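Local atomic coordinates of glutathione S-transferase (Burkholderia glumae, PDB entry 4ISD), a protein that binds glutathione and, as a member of the glutathione S-transferase family, probably catalyses its conjugation to electrophilic substrates. Residues 148-162 / 187-201. Numbering follows the deposited sequence.
Sequences LSAADRLIDDERYGV and VPPKVLRYVERQWAR
Ile155 lies crosswise against Tyr194, its CG1 4.1 Å from the centroid of the ring in a CH-pi contact over one face, while CD1 reaches Val191 CB at 3.7 Å. A branched aliphatic chain suits this place: the CG1-CD1 arm spans ring and Val191, while the second branch, CG2, packs on Tyr194 CB. The CG of Gln198 backs the ring's other face. Lys190, extended beyond CG, is long enough for NZ to donate to Asp152 O (2.8 Å) and, nearly in line with the carbonyl bond, to Ile155 O (2.6 Å). The two carboxylate oxygens of Asp157 can serve two arginines one helical turn apart: OD2 offers its syn lone pair to Arg193 NH2 (3.0 Å), and OD1 forms a salt bridge with Arg197 NH2 (3.5 Å). Long and rich in N-H groups, Arg197 bends at chi3 (-61°) and also brings NH1 to Tyr160 O (2.8 Å), from above the carbonyl plane. The Tyr160 ring has Gln198 NE2 over one face; its OH accepts a hydrogen bond from Arg201, which also forms a salt bridge with Glu30. Helices 148-154 and 189-199 cross at 83°, with helix 168-177 packed against Ile155 and carrying Asp170, which hydrogen-bonds Tyr194 OH.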
loop_
_atom_site.group_PDB
_atom_site.type_symbol
_atom_site.label_atom_id
_atom_site.label_comp_id
_atom_site.label_asym_id
_atom_site.label_seq_id
_atom_site.Cartn_x
_atom_site.Cartn_y
_atom_site.Cartn_z
ATOM N N LEU A 148 14.125 10.532 -9.288
ATOM C CA LEU A 148 14.233 11.534 -10.342
ATOM C C LEU A 148 13.778 10.981 -11.683
ATOM O O LEU A 148 13.125 11.673 -12.456
ATOM C CB LEU A 148 15.656 12.062 -10.439
ATOM C CG LEU A 148 15.833 13.226 -11.399
ATOM C CD1 LEU A 148 15.028 14.409 -10.918
ATOM C CD2 LEU A 148 17.295 13.575 -11.498
ATOM N N SER A 149 14.110 9.724 -11.945
ATOM C CA SER A 149 13.734 9.085 -13.199
ATOM C C SER A 149 12.228 8.914 -13.309
ATOM O O SER A 149 11.660 9.096 -14.384
ATOM C CB SER A 149 14.419 7.730 -13.341
ATOM O OG SER A 149 14.048 7.117 -14.564
ATOM N N ALA A 150 11.581 8.567 -12.196
ATOM C CA ALA A 150 10.126 8.466 -12.183
ATOM C C ALA A 150 9.508 9.834 -12.462
ATOM O O ALA A 150 8.577 9.954 -13.260
ATOM C CB ALA A 150 9.635 7.928 -10.852
ATOM N N ALA A 151 10.037 10.859 -11.796
ATOM C CA ALA A 151 9.537 12.223 -11.938
ATOM C C ALA A 151 9.662 12.702 -13.384
ATOM O O ALA A 151 8.731 13.296 -13.927
ATOM C CB ALA A 151 10.288 13.160 -11.006
ATOM N N ASP A 152 10.804 12.426 -14.004
ATOM C CA ASP A 152 11.050 12.866 -15.367
ATOM C C ASP A 152 10.117 12.152 -16.342
ATOM O O ASP A 152 9.677 12.738 -17.332
ATOM C CB ASP A 152 12.519 12.649 -15.744
ATOM C CG ASP A 152 12.889 13.285 -17.074
ATOM O OD1 ASP A 152 12.789 12.600 -18.115
ATOM O OD2 ASP A 152 13.292 14.469 -17.084
ATOM N N ARG A 153 9.799 10.896 -16.051
ATOM C CA ARG A 153 8.953 10.097 -16.943
ATOM C C ARG A 153 7.443 10.394 -16.821
ATOM O O ARG A 153 6.717 10.312 -17.810
ATOM C CB ARG A 153 9.224 8.593 -16.748
ATOM N N LEU A 154 6.979 10.743 -15.620
ATOM C CA LEU A 154 5.544 10.839 -15.333
ATOM C C LEU A 154 5.004 12.258 -15.339
ATOM O O LEU A 154 3.807 12.469 -15.526
ATOM C CB LEU A 154 5.235 10.238 -13.958
ATOM C CG LEU A 154 5.575 8.781 -13.669
ATOM C CD1 LEU A 154 5.227 8.469 -12.217
ATOM C CD2 LEU A 154 4.836 7.846 -14.613
ATOM N N ILE A 155 5.874 13.230 -15.095
ATOM C CA ILE A 155 5.458 14.627 -15.075
ATOM C C ILE A 155 5.659 15.315 -16.422
ATOM O O ILE A 155 6.748 15.265 -16.997
ATOM C CB ILE A 155 6.216 15.409 -14.006
ATOM C CG1 ILE A 155 5.964 14.784 -12.639
ATOM C CG2 ILE A 155 5.799 16.882 -14.030
ATOM C CD1 ILE A 155 6.959 15.209 -11.576
ATOM N N ASP A 156 4.605 15.946 -16.927
ATOM C CA ASP A 156 4.702 16.720 -18.162
ATOM C C ASP A 156 3.979 18.060 -17.991
ATOM O O ASP A 156 2.941 18.124 -17.339
ATOM C CB ASP A 156 4.118 15.945 -19.347
ATOM C CG ASP A 156 4.709 16.390 -20.684
ATOM O OD1 ASP A 156 5.948 16.555 -20.771
ATOM O OD2 ASP A 156 3.938 16.579 -21.654
ATOM N N ASP A 157 4.519 19.133 -18.562
ATOM C CA ASP A 157 3.864 20.436 -18.424
ATOM C C ASP A 157 2.445 20.465 -19.017
ATOM O O ASP A 157 1.592 21.206 -18.534
ATOM C CB ASP A 157 4.748 21.585 -18.929
ATOM C CG ASP A 157 5.802 22.002 -17.900
ATOM O OD1 ASP A 157 5.501 21.901 -16.696
ATOM O OD2 ASP A 157 6.927 22.414 -18.267
ATOM N N GLU A 158 2.173 19.608 -20.001
ATOM C CA GLU A 158 0.829 19.520 -20.582
ATOM C C GLU A 158 -0.206 18.797 -19.709
ATOM O O GLU A 158 -1.389 18.799 -20.041
ATOM C CB GLU A 158 0.865 18.840 -21.953
ATOM C CG GLU A 158 1.808 19.455 -22.965
ATOM C CD GLU A 158 1.655 18.825 -24.333
ATOM O OE1 GLU A 158 0.688 18.058 -24.528
ATOM O OE2 GLU A 158 2.497 19.097 -25.216
ATOM N N ARG A 159 0.220 18.159 -18.625
ATOM C CA ARG A 159 -0.724 17.448 -17.754
ATOM C C ARG A 159 -0.668 17.988 -16.325
ATOM O O ARG A 159 0.408 18.118 -15.745
ATOM C CB ARG A 159 -0.446 15.929 -17.733
ATOM C CG ARG A 159 -0.678 15.202 -19.053
ATOM C CD ARG A 159 -0.551 13.685 -18.914
ATOM N NE ARG A 159 0.683 13.252 -18.253
ATOM C CZ ARG A 159 1.879 13.199 -18.845
ATOM N NH1 ARG A 159 2.015 13.571 -20.124
ATOM N NH2 ARG A 159 2.949 12.792 -18.153
ATOM N N TYR A 160 -1.824 18.274 -15.742
ATOM C CA TYR A 160 -1.848 18.868 -14.415
ATOM C C TYR A 160 -1.331 17.896 -13.359
ATOM O O TYR A 160 -0.472 18.247 -12.544
ATOM C CB TYR A 160 -3.253 19.356 -14.061
ATOM C CG TYR A 160 -3.365 19.835 -12.637
ATOM C CD1 TYR A 160 -3.046 21.144 -12.295
ATOM C CD2 TYR A 160 -3.775 18.979 -11.632
ATOM C CE1 TYR A 160 -3.141 21.585 -10.987
ATOM C CE2 TYR A 160 -3.868 19.405 -10.331
ATOM C CZ TYR A 160 -3.554 20.708 -10.016
ATOM O OH TYR A 160 -3.657 21.127 -8.716
ATOM N N GLY A 161 -1.886 16.684 -13.361
ATOM C CA GLY A 161 -1.395 15.599 -12.525
ATOM C C GLY A 161 -0.583 14.653 -13.396
ATOM O O GLY A 161 -0.497 14.851 -14.612
ATOM N N VAL A 162 0.025 13.639 -12.786
ATOM C CA VAL A 162 0.788 12.644 -13.541
ATOM C C VAL A 162 -0.103 11.888 -14.534
ATOM O O VAL A 162 0.368 11.398 -15.566
ATOM C CB VAL A 162 1.532 11.610 -12.611
ATOM C CG1 VAL A 162 2.686 12.269 -11.855
ATOM C CG2 VAL A 162 0.570 10.949 -11.645
ATOM N N VAL A 187 17.614 18.934 -10.994
ATOM C CA VAL A 187 16.186 18.678 -11.130
ATOM C C VAL A 187 15.550 19.490 -12.265
ATOM O O VAL A 187 15.625 20.716 -12.265
ATOM C CB VAL A 187 15.440 19.062 -9.845
ATOM C CG1 VAL A 187 14.033 18.516 -9.895
ATOM C CG2 VAL A 187 16.182 18.573 -8.609
ATOM N N PRO A 188 14.915 18.804 -13.230
ATOM C CA PRO A 188 14.162 19.454 -14.308
ATOM C C PRO A 188 13.056 20.352 -13.765
ATOM O O PRO A 188 12.194 19.870 -13.017
ATOM C CB PRO A 188 13.539 18.271 -15.052
ATOM C CG PRO A 188 14.514 17.162 -14.843
ATOM C CD PRO A 188 15.018 17.348 -13.435
ATOM N N PRO A 189 13.074 21.642 -14.143
ATOM C CA PRO A 189 12.107 22.619 -13.628
ATOM C C PRO A 189 10.653 22.166 -13.791
ATOM O O PRO A 189 9.822 22.518 -12.948
ATOM C CB PRO A 189 12.401 23.894 -14.444
ATOM C CG PRO A 189 13.285 23.458 -15.566
ATOM C CD PRO A 189 14.028 22.253 -15.080
ATOM N N LYS A 190 10.361 21.372 -14.824
ATOM C CA LYS A 190 9.022 20.801 -14.983
ATOM C C LYS A 190 8.541 20.023 -13.756
ATOM O O LYS A 190 7.331 19.921 -13.536
ATOM C CB LYS A 190 8.921 19.903 -16.211
ATOM C CG LYS A 190 9.470 18.497 -16.010
ATOM C CD LYS A 190 9.155 17.631 -17.223
ATOM C CE LYS A 190 9.757 16.248 -17.118
ATOM N NZ LYS A 190 9.084 15.336 -18.096
ATOM N N VAL A 191 9.457 19.469 -12.959
ATOM C CA VAL A 191 9.008 18.799 -11.743
ATOM C C VAL A 191 8.889 19.774 -10.578
ATOM O O VAL A 191 8.043 19.598 -9.704
ATOM C CB VAL A 191 9.832 17.525 -11.371
ATOM C CG1 VAL A 191 10.743 17.097 -12.513
ATOM C CG2 VAL A 191 10.589 17.712 -10.065
ATOM N N LEU A 192 9.725 20.806 -10.578
ATOM C CA LEU A 192 9.564 21.906 -9.633
ATOM C C LEU A 192 8.173 22.514 -9.775
ATOM O O LEU A 192 7.510 22.805 -8.777
ATOM C CB LEU A 192 10.619 22.986 -9.882
ATOM C CG LEU A 192 12.058 22.562 -9.581
ATOM C CD1 LEU A 192 13.008 23.734 -9.810
ATOM C CD2 LEU A 192 12.196 21.978 -8.156
ATOM N N ARG A 193 7.732 22.687 -11.021
ATOM C CA ARG A 193 6.430 23.287 -11.295
ATOM C C ARG A 193 5.297 22.400 -10.790
ATOM O O ARG A 193 4.388 22.866 -10.106
ATOM C CB ARG A 193 6.275 23.573 -12.790
ATOM C CG ARG A 193 7.057 24.811 -13.256
ATOM C CD ARG A 193 6.728 25.190 -14.693
ATOM N NE ARG A 193 7.451 24.373 -15.667
ATOM C CZ ARG A 193 8.684 24.642 -16.096
ATOM N NH1 ARG A 193 9.338 25.695 -15.622
ATOM N NH2 ARG A 193 9.268 23.865 -17.000
ATOM N N TYR A 194 5.379 21.118 -11.125
ATOM C CA TYR A 194 4.464 20.106 -10.630
ATOM C C TYR A 194 4.317 20.179 -9.106
ATOM O O TYR A 194 3.198 20.306 -8.582
ATOM C CB TYR A 194 4.960 18.728 -11.057
ATOM C CG TYR A 194 4.181 17.581 -10.476
ATOM C CD1 TYR A 194 3.042 17.103 -11.107
ATOM C CD2 TYR A 194 4.600 16.954 -9.310
ATOM C CE1 TYR A 194 2.328 16.046 -10.583
ATOM C CE2 TYR A 194 3.897 15.892 -8.775
ATOM C CZ TYR A 194 2.759 15.443 -9.417
ATOM O OH TYR A 194 2.053 14.386 -8.891
ATOM N N VAL A 195 5.438 20.119 -8.396
ATOM C CA VAL A 195 5.403 20.210 -6.944
ATOM C C VAL A 195 4.687 21.492 -6.492
ATOM O O VAL A 195 3.869 21.477 -5.566
ATOM C CB VAL A 195 6.819 20.187 -6.369
ATOM C CG1 VAL A 195 6.781 20.397 -4.862
ATOM C CG2 VAL A 195 7.520 18.878 -6.736
ATOM N N GLU A 196 4.981 22.598 -7.169
ATOM C CA GLU A 196 4.417 23.893 -6.805
ATOM C C GLU A 196 2.908 23.886 -7.037
ATOM O O GLU A 196 2.127 24.281 -6.160
ATOM C CB GLU A 196 5.081 25.007 -7.613
ATOM C CG GLU A 196 4.756 26.421 -7.113
ATOM C CD GLU A 196 5.356 27.517 -7.973
ATOM O OE1 GLU A 196 6.275 27.233 -8.771
ATOM O OE2 GLU A 196 4.908 28.675 -7.843
ATOM N N ARG A 197 2.522 23.433 -8.225
ATOM C CA ARG A 197 1.137 23.231 -8.645
ATOM C C ARG A 197 0.356 22.466 -7.566
ATOM O O ARG A 197 -0.697 22.922 -7.086
ATOM C CB ARG A 197 1.205 22.360 -9.897
ATOM C CG ARG A 197 0.210 22.606 -10.982
ATOM C CD ARG A 197 0.450 21.554 -12.094
ATOM N NE ARG A 197 1.787 21.656 -12.683
ATOM C CZ ARG A 197 2.359 20.721 -13.443
ATOM N NH1 ARG A 197 1.730 19.579 -13.693
ATOM N NH2 ARG A 197 3.581 20.922 -13.942
ATOM N N GLN A 198 0.891 21.296 -7.203
ATOM C CA GLN A 198 0.255 20.388 -6.251
ATOM C C GLN A 198 0.153 20.934 -4.821
ATOM O O GLN A 198 -0.833 20.672 -4.138
ATOM C CB GLN A 198 0.962 19.026 -6.253
ATOM C CG GLN A 198 0.867 18.253 -7.574
ATOM C CD GLN A 198 -0.565 18.082 -8.055
ATOM O OE1 GLN A 198 -1.483 17.971 -7.248
ATOM N NE2 GLN A 198 -0.766 18.080 -9.379
ATOM N N TRP A 199 1.166 21.669 -4.364
ATOM C CA TRP A 199 1.098 22.350 -3.056
ATOM C C TRP A 199 0.096 23.515 -3.005
ATOM O O TRP A 199 -0.253 23.985 -1.921
ATOM C CB TRP A 199 2.480 22.863 -2.630
ATOM C CG TRP A 199 3.268 21.852 -1.886
ATOM C CD1 TRP A 199 4.174 20.967 -2.401
ATOM C CD2 TRP A 199 3.207 21.592 -0.474
ATOM N NE1 TRP A 199 4.687 20.178 -1.391
ATOM C CE2 TRP A 199 4.110 20.546 -0.202
ATOM C CE3 TRP A 199 2.480 22.151 0.582
ATOM C CZ2 TRP A 199 4.306 20.054 1.084
ATOM C CZ3 TRP A 199 2.671 21.661 1.845
ATOM C CH2 TRP A 199 3.574 20.617 2.090
ATOM N N ALA A 200 -0.359 23.973 -4.172
ATOM C CA ALA A 200 -1.246 25.136 -4.269
ATOM C C ALA A 200 -2.743 24.804 -4.259
ATOM O O ALA A 200 -3.580 25.706 -4.277
ATOM C CB ALA A 200 -0.894 25.988 -5.523
ATOM N N ARG A 201 -3.086 23.521 -4.246
ATOM C CA ARG A 201 -4.493 23.123 -4.175
ATOM C C ARG A 201 -5.109 23.636 -2.876
ATOM O O ARG A 201 -4.463 23.610 -1.833
ATOM C CB ARG A 201 -4.633 21.597 -4.303
ATOM C CG ARG A 201 -4.171 21.069 -5.668
ATOM C CD ARG A 201 -4.531 19.628 -5.904
ATOM N NE ARG A 201 -5.970 19.405 -5.846
ATOM C CZ ARG A 201 -6.777 19.431 -6.904
ATOM N NH1 ARG A 201 -6.294 19.672 -8.115
ATOM N NH2 ARG A 201 -8.073 19.214 -6.747
#